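Local coordinates for putative uncharacterized protein gbs0355 (Streptococcus agalactiae, PDB 3OKZ) that is of unknown function but, as a LytR/CpsA/Psr family member, probably attaches glycopolymers to the cell wall from polyprenyl-pyrophosphate-linked precursors, at residues 26-31 / 168-173; 87-90 / 96-99; 102-107 / 265-270. One frame throughout, in Å; residues are numbered along the deposited sequence.

Contact 1. Residues 26-31 / 168-173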
loop_
_atom_site.group_PDB
_atom_site.type_symbol
_atom_site.label_atom_id
_atom_site.label_comp_id
_atom_site.label_asym_id
_atom_site.label_seq_id
_atom_site.Cartn_x
_atom_site.Cartn_y
_atom_site.Cartn_z
ATOM N N GLY A 26 -1.114 1.793 5.081
ATOM C CA GLY A 26 -2.196 2.187 5.958
ATOM C C GLY A 26 -2.087 1.270 7.153
ATOM O O GLY A 26 -2.223 0.042 7.043
ATOM N N VAL A 27 -1.818 1.849 8.308
ATOM C CA VAL A 27 -1.678 1.023 9.484
ATOM C C VAL A 27 -2.823 1.155 10.474
ATOM O O VAL A 27 -3.286 2.254 10.768
ATOM C CB VAL A 27 -0.394 1.352 10.220
ATOM C CG1 VAL A 27 -0.215 0.376 11.372
ATOM C CG2 VAL A 27 0.784 1.311 9.259
ATOM N N ASP A 28 -3.279 0.017 10.977
ATOM C CA ASP A 28 -4.325 -0.003 11.985
ATOM C C ASP A 28 -3.589 -0.184 13.321
ATOM O O ASP A 28 -3.209 -1.297 13.706
ATOM C CB ASP A 28 -5.283 -1.154 11.727
ATOM C CG ASP A 28 -6.374 -1.233 12.753
ATOM O OD1 ASP A 28 -6.865 -0.170 13.174
ATOM O OD2 ASP A 28 -6.750 -2.362 13.126
ATOM N N THR A 29 -3.359 0.933 14.003
ATOM C CA THR A 29 -2.639 0.919 15.263
ATOM C C THR A 29 -3.509 0.610 16.476
ATOM O O THR A 29 -3.006 0.516 17.593
ATOM C CB THR A 29 -1.885 2.252 15.461
ATOM O OG1 THR A 29 -2.798 3.347 15.350
ATOM C CG2 THR A 29 -0.812 2.410 14.397
ATOM N N GLY A 30 -4.813 0.455 16.259
ATOM C CA GLY A 30 -5.703 0.105 17.355
ATOM C C GLY A 30 -6.329 1.178 18.229
ATOM O O GLY A 30 -6.462 2.331 17.829
ATOM N N SER A 31 -6.710 0.775 19.441
ATOM C CA SER A 31 -7.359 1.660 20.406
ATOM C C SER A 31 -6.403 2.402 21.336
ATOM O O SER A 31 -6.584 3.590 21.584
ATOM C CB SER A 31 -8.360 0.874 21.257
ATOM O OG SER A 31 -9.325 0.219 20.457
ATOM N N TYR A 168 -15.606 2.277 3.438
ATOM C CA TYR A 168 -15.600 1.970 2.020
ATOM C C TYR A 168 -14.337 1.249 1.563
ATOM O O TYR A 168 -14.365 0.480 0.602
ATOM C CB TYR A 168 -15.758 3.255 1.221
ATOM C CG TYR A 168 -15.876 3.062 -0.279
ATOM C CD1 TYR A 168 -17.038 2.551 -0.846
ATOM C CD2 TYR A 168 -14.831 3.423 -1.129
ATOM C CE1 TYR A 168 -17.163 2.414 -2.215
ATOM C CE2 TYR A 168 -14.947 3.283 -2.511
ATOM C CZ TYR A 168 -16.117 2.786 -3.041
ATOM O OH TYR A 168 -16.250 2.696 -4.404
ATOM N N SER A 169 -13.222 1.485 2.238
ATOM C CA SER A 169 -11.983 0.824 1.835
ATOM C C SER A 169 -11.626 -0.400 2.669
ATOM O O SER A 169 -10.559 -0.985 2.486
ATOM C CB SER A 169 -10.826 1.815 1.862
ATOM O OG SER A 169 -10.735 2.423 3.131
ATOM N N ARG A 170 -12.503 -0.790 3.587
ATOM C CA ARG A 170 -12.239 -1.975 4.395
ATOM C C ARG A 170 -13.177 -3.116 4.004
ATOM O O ARG A 170 -12.818 -4.287 4.098
ATOM C CB ARG A 170 -12.423 -1.661 5.878
ATOM C CG ARG A 170 -11.197 -1.099 6.584
ATOM C CD ARG A 170 -11.574 -0.670 7.996
ATOM N NE ARG A 170 -10.426 -0.618 8.895
ATOM C CZ ARG A 170 -9.658 -1.662 9.184
ATOM N NH1 ARG A 170 -9.914 -2.846 8.639
ATOM N NH2 ARG A 170 -8.637 -1.524 10.018
HETATM N N MSE A 171 -14.381 -2.759 3.563
HETATM C CA MSE A 171 -15.389 -3.742 3.177
HETATM C C MSE A 171 -14.748 -4.854 2.360
HETATM O O MSE A 171 -13.952 -4.605 1.457
HETATM C CB MSE A 171 -16.518 -3.066 2.390
HETATM C CG MSE A 171 -17.773 -3.927 2.267
HETATM SE SE MSE A 171 -17.655 -5.512 1.101
HETATM C CE MSE A 171 -18.411 -4.751 -0.511
ATOM N N ARG A 172 -15.117 -6.088 2.671
ATOM C CA ARG A 172 -14.532 -7.230 2.000
ATOM C C ARG A 172 -15.487 -8.405 1.809
ATOM O O ARG A 172 -15.693 -8.871 0.695
ATOM C CB ARG A 172 -13.320 -7.686 2.820
ATOM C CG ARG A 172 -12.558 -8.910 2.320
ATOM C CD ARG A 172 -11.626 -9.387 3.428
ATOM N NE ARG A 172 -10.428 -10.070 2.947
ATOM C CZ ARG A 172 -10.426 -11.236 2.305
ATOM N NH1 ARG A 172 -11.570 -11.868 2.055
ATOM N NH2 ARG A 172 -9.273 -11.773 1.918
ATOM N N TYR A 173 -16.080 -8.858 2.906
ATOM C CA TYR A 173 -16.946 -10.027 2.905
ATOM C C TYR A 173 -18.230 -10.001 2.116
ATOM O O TYR A 173 -18.795 -11.052 1.816
ATOM C CB TYR A 173 -17.200 -10.443 4.349
ATOM C CG TYR A 173 -15.889 -10.683 5.028
ATOM C CD1 TYR A 173 -14.966 -11.576 4.479
ATOM C CD2 TYR A 173 -15.517 -9.965 6.155
ATOM C CE1 TYR A 173 -13.702 -11.742 5.032
ATOM C CE2 TYR A 173 -14.247 -10.127 6.721
ATOM C CZ TYR A 173 -13.351 -11.015 6.151
ATOM O OH TYR A 173 -12.106 -11.179 6.687
#
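Asp-28 stands at the end of strand 20-28 and Arg-170 in the loop between helix 162-168 and helix 178-200, and their CA atoms lie 11.1 Å apart, so the backbones themselves do not meet. The extended backbone of Asp-28 still pairs with Asn-41 on the neighbouring antiparallel strand. Two side chains span the whole distance, which makes this a worked example of a contact built from charge and reach. Arg-170 covers most of it: its chain runs extended from CG to NE, and a final bend (chi4 -60°) carries the guanidinium to Asp-28. The aspartate turns its CG anti to its own N (chi1 179°) and crosses the arginine at about a right angle.

Arg-170 NH2 is the atom that touches. It lies over the flat face of the carboxylate, 3.6 Å from Asp-28 CG, and the salt-bridge distance from Arg-170 NH2 to Asp-28 OD2 is a long 3.7 Å. Relative to the guanidinium, Asp-28 CG sits at the edge and in its plane; the two planes are 81° apart. This geometry suits a diffuse electrostatic attraction better than a directed bond. In relatives of the LytR/CpsA/Psr family, arginines and aspartates surround the pyrophosphate of a polyprenyl-linked ligand, and the charged cluster here is consistent with such a pocket. The stronger partner of Arg-170 NH2 is Asp-43 OD1, on the strand paired with 20-28, while Arg-170 NH1 has a weak, long ion pair with Glu-146. Arg-185 NH1, on helix 178-200, bonds the backbone oxygens of Tyr-168 and Met-171 and so ties the loop that carries Arg-170 to that helix. Met-117, at the start of helix 117-126, touches both Asp-28 and Arg-170.

Contact 2. Residues 87-90 / 96-99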
loop_
_atom_site.group_PDB
_atom_site.type_symbol
_atom_site.label_atom_id
_atom_site.label_comp_id
_atom_site.label_asym_id
_atom_site.label_seq_id
_atom_site.Cartn_x
_atom_site.Cartn_y
_atom_site.Cartn_z
ATOM N N ALA A 87 2.086 -10.487 7.644
ATOM C CA ALA A 87 2.826 -10.655 8.898
ATOM C C ALA A 87 4.141 -9.904 9.071
ATOM O O ALA A 87 4.677 -9.873 10.178
ATOM C CB ALA A 87 3.062 -12.139 9.158
ATOM N N ALA A 88 4.676 -9.316 8.005
ATOM C CA ALA A 88 5.932 -8.580 8.123
ATOM C C ALA A 88 5.773 -7.444 9.134
ATOM O O ALA A 88 6.442 -7.419 10.168
ATOM C CB ALA A 88 6.344 -8.028 6.782
ATOM N N TYR A 89 4.881 -6.506 8.834
ATOM C CA TYR A 89 4.632 -5.379 9.731
ATOM C C TYR A 89 4.129 -5.898 11.076
ATOM O O TYR A 89 4.600 -5.476 12.130
ATOM C CB TYR A 89 3.595 -4.435 9.112
ATOM C CG TYR A 89 3.478 -3.083 9.783
ATOM C CD1 TYR A 89 2.765 -2.925 10.970
ATOM C CD2 TYR A 89 4.070 -1.950 9.218
ATOM C CE1 TYR A 89 2.644 -1.666 11.576
ATOM C CE2 TYR A 89 3.954 -0.693 9.813
ATOM C CZ TYR A 89 3.242 -0.560 10.987
ATOM O OH TYR A 89 3.130 0.679 11.573
ATOM N N ALA A 90 3.179 -6.826 11.031
ATOM C CA ALA A 90 2.609 -7.420 12.244
ATOM C C ALA A 90 3.655 -7.857 13.277
ATOM O O ALA A 90 3.464 -7.662 14.475
ATOM C CB ALA A 90 1.727 -8.606 11.877
HETATM N N MSE A 96 10.386 -4.310 8.817
HETATM C CA MSE A 96 10.255 -5.663 8.281
HETATM C C MSE A 96 9.356 -5.660 7.058
HETATM O O MSE A 96 9.580 -6.410 6.114
HETATM C CB MSE A 96 9.706 -6.614 9.356
HETATM C CG MSE A 96 9.714 -8.092 8.971
HETATM SE SE MSE A 96 9.555 -9.258 10.528
HETATM C CE MSE A 96 11.409 -9.764 10.714
ATOM N N ALA A 97 8.341 -4.807 7.075
ATOM C CA ALA A 97 7.443 -4.706 5.943
ATOM C C ALA A 97 8.286 -4.216 4.783
ATOM O O ALA A 97 8.256 -4.776 3.682
ATOM C CB ALA A 97 6.345 -3.714 6.234
ATOM N N LEU A 98 9.058 -3.165 5.031
ATOM C CA LEU A 98 9.892 -2.628 3.980
ATOM C C LEU A 98 10.848 -3.697 3.469
ATOM O O LEU A 98 10.865 -3.998 2.270
ATOM C CB LEU A 98 10.682 -1.421 4.474
ATOM C CG LEU A 98 11.524 -0.815 3.349
ATOM C CD1 LEU A 98 10.610 -0.188 2.318
ATOM C CD2 LEU A 98 12.482 0.214 3.906
HETATM N N MSE A 99 11.624 -4.285 4.376
HETATM C CA MSE A 99 12.590 -5.302 3.979
HETATM C C MSE A 99 11.957 -6.462 3.221
HETATM O O MSE A 99 12.484 -6.906 2.189
HETATM C CB MSE A 99 13.332 -5.809 5.208
HETATM C CG MSE A 99 14.143 -4.710 5.893
HETATM SE SE MSE A 99 15.273 -5.331 7.318
HETATM C CE MSE A 99 16.946 -5.408 6.347
#
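Two successive helices, the one-turn 87-90 and the longer 93-105, pack together beside the central sheet, and they meet where Ala-88 faces Met-96 and Ala-97. The helices come close enough for the CA atoms of Ala-88 and Ala-97 to lie 4.7 Å apart. Ala-88 points its methyl at the second helix, with CB 3.6 Å from Ala-97 CA, and so packs on backbone as much as on side chain.

Met-96, a selenomethionine, runs alongside the first helix. Its CG lies 4.0 Å from Ala-88 CB, and its chain follows the carbonyl oxygen of Ala-88: Met-96 CB and CG are each 3.5 Å from Ala-88 O and SE is 3.6 Å from it, before the bend at chi3 takes CE away. On the other flank Ala-97 CB touches Tyr-89 CB at 4.0 Å and lies at the edge of the tyrosine ring, near CD2. Beyond the pair, Tyr-89 packs on Met-25 and Val-27 of strand 20-28, and its OH bonds Gln-114 OE1.

These are van der Waals contacts, partly with backbone carbonyl oxygens; without a directed bond between the two segments, the fit rests on small methyls and on Met-96 lying along Ala-88 O.

Contact 3. Residues 102-107 / 265-270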
loop_
_atom_site.group_PDB
_atom_site.type_symbol
_atom_site.label_atom_id
_atom_site.label_comp_id
_atom_site.label_asym_id
_atom_site.label_seq_id
_atom_site.Cartn_x
_atom_site.Cartn_y
_atom_site.Cartn_z
ATOM N N GLN A 102 11.007 -5.227 -0.186
ATOM C CA GLN A 102 12.137 -5.035 -1.074
ATOM C C GLN A 102 12.556 -6.393 -1.629
ATOM O O GLN A 102 12.854 -6.516 -2.817
ATOM C CB GLN A 102 13.300 -4.360 -0.335
ATOM C CG GLN A 102 13.006 -2.920 0.084
ATOM C CD GLN A 102 14.232 -2.159 0.556
ATOM O OE1 GLN A 102 14.170 -0.957 0.792
ATOM N NE2 GLN A 102 15.344 -2.852 0.694
ATOM N N ASP A 103 12.554 -7.422 -0.783
ATOM C CA ASP A 103 12.937 -8.755 -1.238
ATOM C C ASP A 103 11.887 -9.399 -2.126
ATOM O O ASP A 103 12.209 -10.253 -2.958
ATOM C CB ASP A 103 13.222 -9.676 -0.056
ATOM C CG ASP A 103 14.545 -9.361 0.615
ATOM O OD1 ASP A 103 15.443 -8.813 -0.077
ATOM O OD2 ASP A 103 14.685 -9.677 1.826
ATOM N N LEU A 104 10.632 -8.999 -1.935
ATOM C CA LEU A 104 9.530 -9.517 -2.733
ATOM C C LEU A 104 9.660 -9.072 -4.189
ATOM O O LEU A 104 9.579 -9.885 -5.111
ATOM C CB LEU A 104 8.197 -9.014 -2.177
ATOM C CG LEU A 104 7.013 -8.937 -3.160
ATOM C CD1 LEU A 104 6.644 -10.329 -3.675
ATOM C CD2 LEU A 104 5.829 -8.284 -2.465
ATOM N N LEU A 105 9.861 -7.773 -4.385
ATOM C CA LEU A 105 9.975 -7.215 -5.722
ATOM C C LEU A 105 11.381 -7.159 -6.303
ATOM O O LEU A 105 11.536 -6.865 -7.484
ATOM C CB LEU A 105 9.393 -5.812 -5.742
ATOM C CG LEU A 105 7.931 -5.671 -5.339
ATOM C CD1 LEU A 105 7.584 -4.182 -5.291
ATOM C CD2 LEU A 105 7.043 -6.415 -6.331
ATOM N N ASP A 106 12.399 -7.434 -5.492
ATOM C CA ASP A 106 13.783 -7.386 -5.970
ATOM C C ASP A 106 14.123 -5.961 -6.393
ATOM O O ASP A 106 14.454 -5.701 -7.559
ATOM C CB ASP A 106 13.978 -8.317 -7.167
ATOM C CG ASP A 106 15.412 -8.343 -7.646
ATOM O OD1 ASP A 106 16.301 -8.602 -6.809
ATOM O OD2 ASP A 106 15.655 -8.105 -8.847
ATOM N N ILE A 107 14.034 -5.042 -5.436
ATOM C CA ILE A 107 14.298 -3.636 -5.694
ATOM C C ILE A 107 14.443 -2.884 -4.377
ATOM O O ILE A 107 13.936 -3.311 -3.337
ATOM C CB ILE A 107 13.131 -3.011 -6.505
ATOM C CG1 ILE A 107 13.466 -1.579 -6.902
ATOM C CG2 ILE A 107 11.860 -3.002 -5.671
ATOM C CD1 ILE A 107 12.360 -0.912 -7.692
ATOM N N LYS A 265 6.168 -16.480 -13.862
ATOM C CA LYS A 265 5.879 -15.659 -15.034
ATOM C C LYS A 265 5.315 -14.284 -14.685
ATOM O O LYS A 265 5.653 -13.285 -15.318
ATOM C CB LYS A 265 4.878 -16.384 -15.935
ATOM C CG LYS A 265 4.758 -15.835 -17.351
ATOM C CD LYS A 265 5.834 -16.422 -18.269
ATOM C CE LYS A 265 5.602 -16.048 -19.734
ATOM N NZ LYS A 265 6.534 -16.761 -20.659
ATOM N N HIS A 266 4.457 -14.241 -13.671
ATOM C CA HIS A 266 3.798 -13.005 -13.261
ATOM C C HIS A 266 4.655 -12.057 -12.434
ATOM O O HIS A 266 4.864 -10.907 -12.816
ATOM C CB HIS A 266 2.533 -13.337 -12.470
ATOM C CG HIS A 266 1.642 -12.160 -12.226
ATOM N ND1 HIS A 266 1.138 -11.852 -10.980
ATOM C CD2 HIS A 266 1.126 -11.240 -13.078
ATOM C CE1 HIS A 266 0.348 -10.797 -11.074
ATOM N NE2 HIS A 266 0.324 -10.406 -12.336
ATOM N N LEU A 267 5.137 -12.540 -11.294
ATOM C CA LEU A 267 5.940 -11.715 -10.410
ATOM C C LEU A 267 7.110 -11.040 -11.109
ATOM O O LEU A 267 7.456 -9.911 -10.779
ATOM C CB LEU A 267 6.431 -12.538 -9.210
ATOM C CG LEU A 267 7.351 -11.836 -8.204
ATOM C CD1 LEU A 267 6.791 -10.491 -7.816
ATOM C CD2 LEU A 267 7.518 -12.703 -6.987
ATOM N N LEU A 268 7.720 -11.714 -12.076
ATOM C CA LEU A 268 8.840 -11.113 -12.796
ATOM C C LEU A 268 8.303 -9.891 -13.543
ATOM O O LEU A 268 8.691 -8.760 -13.261
ATOM C CB LEU A 268 9.445 -12.128 -13.777
ATOM C CG LEU A 268 10.800 -11.880 -14.462
ATOM C CD1 LEU A 268 10.660 -10.861 -15.567
ATOM C CD2 LEU A 268 11.815 -11.432 -13.432
ATOM N N ALA A 269 7.390 -10.132 -14.477
ATOM C CA ALA A 269 6.777 -9.072 -15.265
ATOM C C ALA A 269 6.450 -7.821 -14.446
ATOM O O ALA A 269 6.753 -6.695 -14.851
ATOM C CB ALA A 269 5.510 -9.592 -15.914
ATOM N N VAL A 270 5.818 -8.032 -13.299
ATOM C CA VAL A 270 5.420 -6.947 -12.414
ATOM C C VAL A 270 6.634 -6.208 -11.860
ATOM O O VAL A 270 6.626 -4.976 -11.745
ATOM C CB VAL A 270 4.564 -7.481 -11.236
ATOM C CG1 VAL A 270 4.102 -6.336 -10.357
ATOM C CG2 VAL A 270 3.371 -8.254 -11.773
#
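The last turn of helix 93-105 lies beside helix 264-277, with the CA atoms of Leu-105 and Leu-267 7.6 Å apart. This is helix-helix packing across a leucine-lined interface, and it joins two helices far apart in the chain, the second of which follows strand 258-261 at the edge of the central sheet.

Leu-267 carries the contact. Its CG is anti to the backbone N (chi1 177°), which carries CG toward the first helix; both methyls then face its end. Leu-267 CD1 lies 4.1 Å from Leu-104 CD1, the two side chains meeting at a slant, and 4.3 Å from Leu-105 CD2. Leu-105 also touches Ile-274, further along the same partner helix, while Val-270 and His-266 pack on Leu-246 of strand 241-252, placing this helix against the sheet.

The first helix stops here: Asp-106 leaves helical angles with positive phi, and Ile-107 N bonds Gln-102 O at 3.2 Å. Asp-106 OD2 in turn forms a salt bridge with Lys-275 NZ. Leu-104 O, which accepts a hydrogen bond from Thr-288 OG1, is faced from one side by both methyls of Leu-267: Leu-267 CD1 is 3.9 Å from Leu-104 O, and Leu-267 CD2 is 4.0 Å from Leu-104 O.

Overall arrangement
Together the three contacts run from a charged surface pair to a leucine-lined helix interface. Contact 2 is nested within the loop that contact 1 closes, and the two meet directly: Val-27 CG2 packs 3.4 Å from Tyr-89 OH, although their centres are about 17 Å apart. Contact 3 shares helix 93-105 with contact 2, at a centre-to-centre distance of about 16 Å, so one helix supplies a side of each. Contacts 1 and 3 lie on opposite sides of the chain's centre, about 26 Å apart between centres and about 14 Å between nearest atoms. Contact 1 holds charged groups that would suit a pyrophosphate site, if the family resemblance holds; contacts 2 and 3 are largely apolar packing.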